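Local structure of possible TctC subunit of the Tripartite Tricarboxylate Transport(TTT) Family (Rhodopseudomonas palustris, 6HKE) at residues A[198-202]-A[203-207]; A[31-34]-A[35-39]; A[179-183]-A[184-188]; A[245-249]-A[250-254]. The protein binds malate and probably acts as the periplasmic receptor that hands C4-dicarboxylates to a tripartite tricarboxylate transporter. The protein carries 2 engineered substitutions. All coordinates share one frame; numbering follows the deposited sequence.

Interaction 1 of 4, residues A[198-202]-A[203-207]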
loop_
_atom_site.group_PDB
_atom_site.type_symbol
_atom_site.label_atom_id
_atom_site.label_comp_id
_atom_site.label_asym_id
_atom_site.label_seq_id
_atom_site.Cartn_x
_atom_site.Cartn_y
_atom_site.Cartn_z
ATOM N N PRO A 198 -1.801 -5.230 -14.138
ATOM C CA PRO A 198 -1.703 -6.452 -14.937
ATOM C C PRO A 198 -3.063 -7.140 -15.159
ATOM O O PRO A 198 -3.275 -7.655 -16.235
ATOM C CB PRO A 198 -0.740 -7.351 -14.138
ATOM C CG PRO A 198 0.019 -6.390 -13.229
ATOM C CD PRO A 198 -0.971 -5.290 -12.923
ATOM N N ALA A 199 -3.957 -7.122 -14.171
ATOM C CA ALA A 199 -5.315 -7.701 -14.278
ATOM C C ALA A 199 -6.160 -6.900 -15.285
ATOM O O ALA A 199 -6.874 -7.545 -16.098
ATOM C CB ALA A 199 -5.969 -7.745 -12.920
ATOM N N LEU A 200 -6.090 -5.560 -15.234
ATOM C CA LEU A 200 -6.803 -4.637 -16.166
ATOM C C LEU A 200 -6.295 -4.874 -17.592
ATOM O O LEU A 200 -7.121 -4.988 -18.508
ATOM C CB LEU A 200 -6.576 -3.175 -15.752
ATOM C CG LEU A 200 -7.204 -2.757 -14.421
ATOM C CD1 LEU A 200 -6.734 -1.369 -14.004
ATOM C CD2 LEU A 200 -8.726 -2.798 -14.498
ATOM N N ARG A 201 -4.977 -4.951 -17.757
ATOM C CA ARG A 201 -4.301 -5.147 -19.068
ATOM C C ARG A 201 -4.677 -6.509 -19.676
ATOM O O ARG A 201 -4.605 -6.624 -20.904
ATOM C CB ARG A 201 -2.783 -4.981 -18.924
ATOM C CG ARG A 201 -2.319 -3.532 -19.012
ATOM C CD ARG A 201 -0.849 -3.419 -18.652
ATOM N NE ARG A 201 -0.304 -2.064 -18.708
ATOM C CZ ARG A 201 0.926 -1.728 -18.288
ATOM N NH1 ARG A 201 1.728 -2.646 -17.761
ATOM N NH2 ARG A 201 1.349 -0.476 -18.391
ATOM N N GLU A 202 -5.062 -7.495 -18.861
ATOM C CA GLU A 202 -5.544 -8.820 -19.341
ATOM C C GLU A 202 -7.077 -8.818 -19.415
ATOM O O GLU A 202 -7.627 -9.833 -19.840
ATOM C CB GLU A 202 -5.018 -9.936 -18.446
ATOM C CG GLU A 202 -3.517 -10.113 -18.529
ATOM C CD GLU A 202 -2.963 -11.214 -17.640
ATOM O OE1 GLU A 202 -3.372 -11.294 -16.460
ATOM O OE2 GLU A 202 -2.125 -12.002 -18.134
ATOM N N GLY A 203 -7.728 -7.714 -19.037
ATOM C CA GLY A 203 -9.195 -7.550 -19.021
ATOM C C GLY A 203 -9.900 -8.376 -17.947
ATOM O O GLY A 203 -11.128 -8.560 -18.079
ATOM N N LYS A 204 -9.203 -8.809 -16.894
ATOM C CA LYS A 204 -9.755 -9.770 -15.888
ATOM C C LYS A 204 -10.577 -9.040 -14.815
ATOM O O LYS A 204 -11.365 -9.701 -14.135
ATOM C CB LYS A 204 -8.646 -10.594 -15.236
ATOM C CG LYS A 204 -8.070 -11.701 -16.099
ATOM C CD LYS A 204 -6.711 -12.143 -15.610
ATOM C CE LYS A 204 -6.332 -13.530 -16.084
ATOM N NZ LYS A 204 -4.884 -13.800 -15.888
ATOM N N VAL A 205 -10.426 -7.728 -14.669
ATOM C CA VAL A 205 -11.270 -6.940 -13.732
ATOM C C VAL A 205 -11.500 -5.589 -14.385
ATOM O O VAL A 205 -10.918 -5.358 -15.464
ATOM C CB VAL A 205 -10.615 -6.799 -12.342
ATOM C CG1 VAL A 205 -10.432 -8.146 -11.656
ATOM C CG2 VAL A 205 -9.300 -6.051 -12.413
ATOM N N LYS A 206 -12.282 -4.727 -13.741
ATOM C CA LYS A 206 -12.518 -3.353 -14.232
ATOM C C LYS A 206 -12.319 -2.364 -13.082
ATOM O O LYS A 206 -12.468 -2.775 -11.906
ATOM C CB LYS A 206 -13.895 -3.252 -14.892
ATOM C CG LYS A 206 -15.072 -3.750 -14.080
ATOM C CD LYS A 206 -16.333 -3.748 -14.897
ATOM C CE LYS A 206 -17.583 -3.853 -14.052
ATOM N NZ LYS A 206 -18.801 -3.626 -14.867
ATOM N N ALA A 207 -11.900 -1.143 -13.435
ATOM C CA ALA A 207 -11.759 0.027 -12.545
ATOM C C ALA A 207 -12.979 0.919 -12.761
ATOM O O ALA A 207 -13.379 1.041 -13.899
ATOM C CB ALA A 207 -10.491 0.774 -12.874
#
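Lys204 and Glu202 are joined by a salt bridge, 3.0 Å from Lys204 NZ to Glu202 OE1, beside the Schellman motif that closes helix 193-201. The ammonium group reaches OE1 from above the carboxylate plane. Both side chains set CG anti to their own carbonyl carbon (chi1 -67° in Glu202, -76° in Lys204) and then run extended alongside each other, which also brings Lys204 CD to 3.5 Å from Glu202 OE1. The backbone itself makes the turn. Lys204 N donates to Ala199 O at 2.8 Å with 160° at the hydrogen, and Gly203 N reaches Leu200 O at 2.8 Å. Gly203 carries the positive phi of the motif, a conformation that favours glycine. With an alanine in place of Lys204 the backbone bond could remain, but the Glu202 carboxylate would probably lose its countercharge and become freer to turn.

Further out the contact is apolar. Val205 CG2 sits 3.8 Å from Ala199 CB and 3.9 Å from Leu200 CD2, so one methyl of the emerging strand 205-210 covers two residues of the last helical turn. Lys206 heads elsewhere, its NZ bonded to Phe121 O. Leu200, which also packs on Leu114 of strand 102-118, lays CD2 against the strand backbone, 3.5 Å from Val205 O and 3.7 Å from Ala207 N.

Interaction 2 of 4, residues A[31-34]-A[35-39]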
loop_
_atom_site.group_PDB
_atom_site.type_symbol
_atom_site.label_atom_id
_atom_site.label_comp_id
_atom_site.label_asym_id
_atom_site.label_seq_id
_atom_site.Cartn_x
_atom_site.Cartn_y
_atom_site.Cartn_z
ATOM N N ASP A 31 4.749 -6.601 -1.536
ATOM C CA ASP A 31 5.729 -7.650 -1.901
ATOM C C ASP A 31 6.435 -7.312 -3.228
ATOM O O ASP A 31 7.665 -7.426 -3.279
ATOM C CB ASP A 31 5.020 -8.995 -1.989
ATOM C CG ASP A 31 5.945 -10.115 -2.411
ATOM O OD1 ASP A 31 6.742 -10.544 -1.571
ATOM O OD2 ASP A 31 5.884 -10.499 -3.591
ATOM N N THR A 32 5.693 -6.892 -4.254
ATOM C CA THR A 32 6.203 -6.634 -5.629
ATOM C C THR A 32 7.219 -5.489 -5.579
ATOM O O THR A 32 8.316 -5.635 -6.142
ATOM C CB THR A 32 5.048 -6.330 -6.590
ATOM O OG1 THR A 32 4.332 -7.553 -6.775
ATOM C CG2 THR A 32 5.504 -5.767 -7.922
ATOM N N VAL A 33 6.865 -4.419 -4.874
ATOM C CA VAL A 33 7.696 -3.199 -4.684
ATOM C C VAL A 33 8.978 -3.569 -3.931
ATOM O O VAL A 33 10.082 -3.188 -4.401
ATOM C CB VAL A 33 6.896 -2.106 -3.946
ATOM C CG1 VAL A 33 7.777 -0.935 -3.556
ATOM C CG2 VAL A 33 5.727 -1.614 -4.790
ATOM N N ALA A 34 8.837 -4.210 -2.769
ATOM C CA ALA A 34 9.964 -4.587 -1.879
ATOM C C ALA A 34 10.947 -5.502 -2.625
ATOM O O ALA A 34 12.166 -5.278 -2.536
ATOM C CB ALA A 34 9.437 -5.234 -0.628
ATOM N N ARG A 35 10.455 -6.485 -3.373
ATOM C CA ARG A 35 11.352 -7.455 -4.044
ATOM C C ARG A 35 12.169 -6.728 -5.116
ATOM O O ARG A 35 13.375 -7.021 -5.274
ATOM C CB ARG A 35 10.551 -8.615 -4.632
ATOM C CG ARG A 35 10.288 -9.709 -3.612
ATOM C CD ARG A 35 9.375 -10.799 -4.124
ATOM N NE ARG A 35 8.838 -11.463 -2.952
ATOM C CZ ARG A 35 9.488 -12.354 -2.225
ATOM N NH1 ARG A 35 10.704 -12.754 -2.570
ATOM N NH2 ARG A 35 8.907 -12.849 -1.149
ATOM N N LEU A 36 11.525 -5.812 -5.807
ATOM C CA LEU A 36 12.111 -5.051 -6.936
ATOM C C LEU A 36 13.213 -4.130 -6.404
ATOM O O LEU A 36 14.305 -4.094 -7.014
ATOM C CB LEU A 36 10.977 -4.277 -7.614
ATOM C CG LEU A 36 11.416 -3.285 -8.680
ATOM C CD1 LEU A 36 12.207 -4.001 -9.769
ATOM C CD2 LEU A 36 10.207 -2.551 -9.256
ATOM N N ILE A 37 12.966 -3.424 -5.293
ATOM C CA ILE A 37 13.946 -2.432 -4.773
ATOM C C ILE A 37 15.062 -3.136 -3.975
ATOM O O ILE A 37 16.265 -2.839 -4.226
ATOM C CB ILE A 37 13.245 -1.298 -4.005
ATOM C CG1 ILE A 37 12.406 -0.457 -4.967
ATOM C CG2 ILE A 37 14.266 -0.446 -3.292
ATOM C CD1 ILE A 37 11.374 0.404 -4.315
ATOM N N THR A 38 14.711 -4.059 -3.083
ATOM C CA THR A 38 15.681 -4.721 -2.170
ATOM C C THR A 38 16.724 -5.517 -2.963
ATOM O O THR A 38 17.893 -5.492 -2.515
ATOM C CB THR A 38 14.984 -5.563 -1.098
ATOM O OG1 THR A 38 14.208 -6.591 -1.727
ATOM C CG2 THR A 38 14.138 -4.680 -0.201
ATOM N N ALA A 39 16.358 -6.172 -4.074
ATOM C CA ALA A 39 17.340 -6.897 -4.928
ATOM C C ALA A 39 18.431 -5.927 -5.405
ATOM O O ALA A 39 19.624 -6.279 -5.285
ATOM C CB ALA A 39 16.679 -7.599 -6.088
#
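Asp31 and Arg35, one turn apart on helix 29-45 of a beta-alpha-beta unit, form an i to i+4 salt bridge that runs from a buried carboxylate out to the partly exposed Arg35, the looser side of the contact. Asp31 directly follows Thr30, which binds malate, at the start of this helix. Arg35 NE meets Asp31 OD1 on its syn side at 2.7 Å, with 153° at the hydrogen, and weak bonds run from NE to OD2 and from NH2 to OD1. The two flat groups are turned 52° apart. Asp31 chi1 of 178° swings the carboxylate away from its own backbone N, and Gly27 N and Asn53 ND2 grip it as well. A leucine in place of Arg35 would probably strip the Asp31 carboxylate of its countercharge and leave it to those two neutral donors.

Elsewhere the helix is packed tightly. Val33 and Ile37 lie side by side, CG1 of the first 3.9 Å from CD1 of the second, against strand 102-118. Ala34 and Thr38 press on strands 18-22 and 49-53, Leu36 on helix 266-274. The buried Thr38 hydroxyl is satisfied within the helix: Ala34 O takes Thr38 N at 2.9 Å on one face of its carbonyl plane and Thr38 OG1 at 2.6 Å on the other.

Interaction 3 of 4, residues A[179-183]-A[184-188]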
loop_
_atom_site.group_PDB
_atom_site.type_symbol
_atom_site.label_atom_id
_atom_site.label_comp_id
_atom_site.label_asym_id
_atom_site.label_seq_id
_atom_site.Cartn_x
_atom_site.Cartn_y
_atom_site.Cartn_z
ATOM N N GLN A 179 -7.139 -12.072 -7.126
ATOM C CA GLN A 179 -7.506 -13.384 -7.735
ATOM C C GLN A 179 -8.969 -13.708 -7.401
ATOM O O GLN A 179 -9.674 -14.167 -8.300
ATOM C CB GLN A 179 -6.541 -14.494 -7.315
ATOM C CG GLN A 179 -5.415 -14.716 -8.321
ATOM C CD GLN A 179 -4.110 -15.105 -7.665
ATOM O OE1 GLN A 179 -4.067 -15.949 -6.767
ATOM N NE2 GLN A 179 -3.023 -14.493 -8.119
ATOM N N ALA A 180 -9.423 -13.423 -6.178
ATOM C CA ALA A 180 -10.827 -13.608 -5.749
ATOM C C ALA A 180 -11.760 -12.710 -6.577
ATOM O O ALA A 180 -12.900 -13.131 -6.851
ATOM C CB ALA A 180 -10.933 -13.287 -4.282
ATOM N N LEU A 181 -11.313 -11.494 -6.919
ATOM C CA LEU A 181 -12.073 -10.531 -7.757
ATOM C C LEU A 181 -12.099 -11.032 -9.211
ATOM O O LEU A 181 -13.135 -10.923 -9.843
ATOM C CB LEU A 181 -11.458 -9.131 -7.632
ATOM C CG LEU A 181 -12.357 -8.008 -8.156
ATOM C CD1 LEU A 181 -13.505 -7.740 -7.200
ATOM C CD2 LEU A 181 -11.576 -6.737 -8.413
ATOM N N VAL A 182 -11.001 -11.603 -9.697
ATOM C CA VAL A 182 -10.862 -12.196 -11.057
ATOM C C VAL A 182 -11.831 -13.371 -11.215
ATOM O O VAL A 182 -12.328 -13.553 -12.333
ATOM C CB VAL A 182 -9.411 -12.643 -11.331
ATOM C CG1 VAL A 182 -9.296 -13.564 -12.550
ATOM C CG2 VAL A 182 -8.495 -11.436 -11.470
ATOM N N GLU A 183 -12.041 -14.160 -10.163
ATOM C CA GLU A 183 -12.939 -15.346 -10.188
ATOM C C GLU A 183 -14.356 -14.920 -9.782
ATOM O O GLU A 183 -15.210 -15.782 -9.668
ATOM C CB GLU A 183 -12.367 -16.431 -9.273
ATOM C CG GLU A 183 -11.116 -17.080 -9.841
ATOM C CD GLU A 183 -10.279 -17.912 -8.880
ATOM O OE1 GLU A 183 -9.671 -18.897 -9.329
ATOM O OE2 GLU A 183 -10.213 -17.563 -7.696
ATOM N N GLY A 184 -14.583 -13.631 -9.528
ATOM C CA GLY A 184 -15.888 -13.084 -9.114
ATOM C C GLY A 184 -16.362 -13.609 -7.766
ATOM O O GLY A 184 -17.576 -13.565 -7.551
ATOM N N GLN A 185 -15.452 -14.054 -6.881
ATOM C CA GLN A 185 -15.775 -14.557 -5.509
ATOM C C GLN A 185 -16.062 -13.357 -4.606
ATOM O O GLN A 185 -16.631 -13.553 -3.539
ATOM C CB GLN A 185 -14.637 -15.369 -4.872
ATOM C CG GLN A 185 -14.046 -16.476 -5.749
ATOM C CD GLN A 185 -14.284 -17.884 -5.245
ATOM O OE1 GLN A 185 -15.146 -18.133 -4.399
ATOM N NE2 GLN A 185 -13.531 -18.831 -5.791
ATOM N N VAL A 186 -15.620 -12.167 -5.007
ATOM C CA VAL A 186 -15.897 -10.884 -4.303
ATOM C C VAL A 186 -16.303 -9.840 -5.354
ATOM O O VAL A 186 -16.026 -10.046 -6.553
ATOM C CB VAL A 186 -14.694 -10.437 -3.447
ATOM C CG1 VAL A 186 -14.489 -11.353 -2.248
ATOM C CG2 VAL A 186 -13.421 -10.333 -4.268
ATOM N N ASP A 187 -16.944 -8.757 -4.911
ATOM C CA ASP A 187 -17.671 -7.793 -5.775
ATOM C C ASP A 187 -16.775 -6.599 -6.090
ATOM O O ASP A 187 -16.576 -6.305 -7.280
ATOM C CB ASP A 187 -19.001 -7.432 -5.127
ATOM C CG ASP A 187 -19.897 -8.660 -5.108
ATOM O OD1 ASP A 187 -20.264 -9.115 -6.205
ATOM O OD2 ASP A 187 -20.118 -9.213 -4.017
ATOM N N TYR A 188 -16.219 -5.946 -5.077
ATOM C CA TYR A 188 -15.257 -4.855 -5.337
ATOM C C TYR A 188 -14.179 -4.791 -4.262
ATOM O O TYR A 188 -14.167 -5.550 -3.282
ATOM C CB TYR A 188 -15.988 -3.533 -5.553
ATOM C CG TYR A 188 -16.690 -2.927 -4.370
ATOM C CD1 TYR A 188 -17.987 -3.289 -4.065
ATOM C CD2 TYR A 188 -16.107 -1.900 -3.641
ATOM C CE1 TYR A 188 -18.678 -2.673 -3.040
ATOM C CE2 TYR A 188 -16.783 -1.286 -2.602
ATOM C CZ TYR A 188 -18.077 -1.671 -2.304
ATOM O OH TYR A 188 -18.761 -1.087 -1.275
#
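Ala180 O gathers the chain as it leaves helix 174-182: Gln185 N donates to it at 2.7 Å, almost head-on to the carbonyl, and Val186 N adds a weak bond at 3.4 Å. Gly184 N turns to the next carbonyl, Leu181 O, at 3.1 Å, and approaches from above its plane instead of along a lone pair. These bonds, with the positive phi of Gly184 (64°), make a Schellman motif, and the left-handed backbone at this position suits a residue with no side chain.

The apolar contacts lie beside the turn. Val186 CG2 rests on the last helical turn, 3.9 Å from Ala180 CB and 3.9 Å from Leu181 CD1. Leu181 sets its CG opposite the backbone N (chi1 -165°), and from there CD1 reaches across to the departing backbone, 3.5 Å from Val186 O and 3.4 Å from Asp187 O. On the exposed side, Glu183 and Gln185 run alongside each other and touch through aliphatic carbons, Glu183 CB to Gln185 CG at 3.9 Å, with carboxylate and amide planes 62° apart.

What positions the departing chain lies in a second shell. Asp187 pairs with Arg118 and also accepts from Asn141 N; Tyr188 bonds Asn159 through its hydroxyl and meets Phe129 in a T-shaped ring contact. The turn thus delivers the chain into strand 188-192, between antiparallel strand 102-118 and parallel strand 141-144, with Val186 packed on Ala143 and Leu181 on Leu116.

Interaction 4 of 4, residues A[245-249]-A[250-254]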
loop_
_atom_site.group_PDB
_atom_site.type_symbol
_atom_site.label_atom_id
_atom_site.label_comp_id
_atom_site.label_asym_id
_atom_site.label_seq_id
_atom_site.Cartn_x
_atom_site.Cartn_y
_atom_site.Cartn_z
ATOM N N ARG A 245 13.060 1.209 16.266
ATOM C CA ARG A 245 13.400 2.524 16.855
ATOM C C ARG A 245 14.780 2.375 17.494
ATOM O O ARG A 245 15.066 1.297 18.004
ATOM C CB ARG A 245 12.319 2.979 17.832
ATOM C CG ARG A 245 12.396 4.456 18.182
ATOM C CD ARG A 245 12.350 5.370 16.973
ATOM N NE ARG A 245 12.198 6.765 17.369
ATOM C CZ ARG A 245 11.744 7.739 16.586
ATOM N NH1 ARG A 245 11.403 7.494 15.329
ATOM N NH2 ARG A 245 11.631 8.970 17.064
ATOM N N GLY A 246 15.645 3.368 17.341
ATOM C CA GLY A 246 17.011 3.331 17.904
ATOM C C GLY A 246 18.044 2.735 16.960
ATOM O O GLY A 246 19.189 2.591 17.401
ATOM N N THR A 247 17.681 2.396 15.719
ATOM C CA THR A 247 18.653 1.937 14.695
ATOM C C THR A 247 19.578 3.125 14.442
ATOM O O THR A 247 19.098 4.223 14.154
ATOM C CB THR A 247 17.996 1.403 13.414
ATOM O OG1 THR A 247 17.152 0.292 13.711
ATOM C CG2 THR A 247 19.014 0.939 12.393
ATOM N N PRO A 248 20.907 2.955 14.646
ATOM C CA PRO A 248 21.856 4.057 14.531
ATOM C C PRO A 248 21.715 4.800 13.199
ATOM O O PRO A 248 21.505 4.147 12.162
ATOM C CB PRO A 248 23.207 3.336 14.653
ATOM C CG PRO A 248 22.909 2.170 15.567
ATOM C CD PRO A 248 21.559 1.701 15.072
ATOM N N GLU A 249 21.841 6.130 13.256
ATOM C CA GLU A 249 21.686 7.042 12.090
ATOM C C GLU A 249 22.662 6.675 10.971
ATOM O O GLU A 249 22.276 6.707 9.813
ATOM C CB GLU A 249 21.753 8.501 12.535
ATOM C CG GLU A 249 20.592 8.917 13.453
ATOM C CD GLU A 249 19.183 8.372 13.193
ATOM O OE1 GLU A 249 18.460 8.951 12.354
ATOM O OE2 GLU A 249 18.793 7.365 13.851
ATOM N N PRO A 250 23.927 6.290 11.234
ATOM C CA PRO A 250 24.814 5.865 10.151
ATOM C C PRO A 250 24.315 4.618 9.399
ATOM O O PRO A 250 24.453 4.541 8.195
ATOM C CB PRO A 250 26.153 5.581 10.868
ATOM C CG PRO A 250 26.057 6.301 12.201
ATOM C CD PRO A 250 24.588 6.290 12.552
ATOM N N ILE A 251 23.748 3.651 10.120
ATOM C CA ILE A 251 23.162 2.425 9.508
ATOM C C ILE A 251 21.947 2.862 8.694
ATOM O O ILE A 251 21.772 2.371 7.568
ATOM C CB ILE A 251 22.821 1.379 10.590
ATOM C CG1 ILE A 251 24.094 0.803 11.217
ATOM C CG2 ILE A 251 21.944 0.284 10.016
ATOM C CD1 ILE A 251 23.855 -0.325 12.204
ATOM N N VAL A 252 21.167 3.800 9.226
ATOM C CA VAL A 252 20.001 4.380 8.506
ATOM C C VAL A 252 20.498 5.114 7.249
ATOM O O VAL A 252 19.850 4.942 6.203
ATOM C CB VAL A 252 19.156 5.281 9.418
ATOM C CG1 VAL A 252 18.036 5.945 8.639
ATOM C CG2 VAL A 252 18.595 4.503 10.593
ATOM N N ALA A 253 21.591 5.892 7.330
ATOM C CA ALA A 253 22.124 6.680 6.178
ATOM C C ALA A 253 22.498 5.734 5.022
ATOM O O ALA A 253 22.140 6.010 3.872
ATOM C CB ALA A 253 23.293 7.527 6.622
ATOM N N LYS A 254 23.152 4.615 5.338
ATOM C CA LYS A 254 23.674 3.634 4.355
ATOM C C LYS A 254 22.496 2.892 3.719
ATOM O O LYS A 254 22.554 2.633 2.509
ATOM C CB LYS A 254 24.653 2.683 5.045
ATOM C CG LYS A 254 25.289 1.629 4.147
ATOM C CD LYS A 254 26.751 1.386 4.466
ATOM C CE LYS A 254 27.200 -0.042 4.224
ATOM N NZ LYS A 254 27.334 -0.348 2.781
#
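The peptide carbonyl of Pro248 is met in its own plane by Val252 N, at 3.0 Å and with 159° at the hydrogen. Val252 also brings its CG2 methyl to 3.3 Å from Pro248 O, so amide and side chain of one residue both crowd that oxygen. The next carbonyl is used differently: Ala253 N comes at Glu249 O almost straight on from the end of the carbonyl, at 2.7 Å, and the Ala253 CB lies 3.4 Å from Glu249 O. Of the two proline rings, that of Pro248 has neighbours at two of its carbons. Its CB is 3.9 Å from Pro250 CD, while its CD lies 4.2 Å from Ile251 CD1, ring and isoleucine running alongside each other.

This is the N-terminal end of helix 249-263, with Pro248 as N-cap. Pro250 fits here because amides of a first helical turn have no helical carbonyl before them to bond, so its missing N-H costs no helical bond. The charge of Glu249, so near the helix start, is likely to be favourable to the helix dipole.

Thr247, just before the cap, packs back on the first turn. Its side chain crosses that of Ile251 at about a right angle, CG2 3.8 Å from Ile251 CG2, and the same methyl reaches Val252 CG2 at 4.0 Å. With chi1 at -60° the hydroxyl stands clear of the carbonyl carbon, and OG1 bonds back to Pro244 O. Beyond the turn, Val252 and Glu249 pack on Thr103 of strand 102-118, and Ile251 touches Phe13.

How the interactions relate
Interactions 1 and 3 are successive versions of the same event, a Schellman-closed helix turning towards a strand. Their centres are 12 Å apart, and they touch: Val205 CG1 meets Leu181 CD2 at 3.7 Å and Val182 CG2 at 3.8 Å. Both stand back from the pocket, the side chains of Ala199 and Ala180 about 13 and 12 Å from the bound (2S)-malate. Interaction 2 lies nearest the ligand: the Asp31 side chain is about 6 Å from malate, and its chain neighbour Thr30 binds it. Interaction 4 is remote from the site, its centre 21 Å from that of interaction 2 and about 41 Å from that of interaction 1, across the chain's centre.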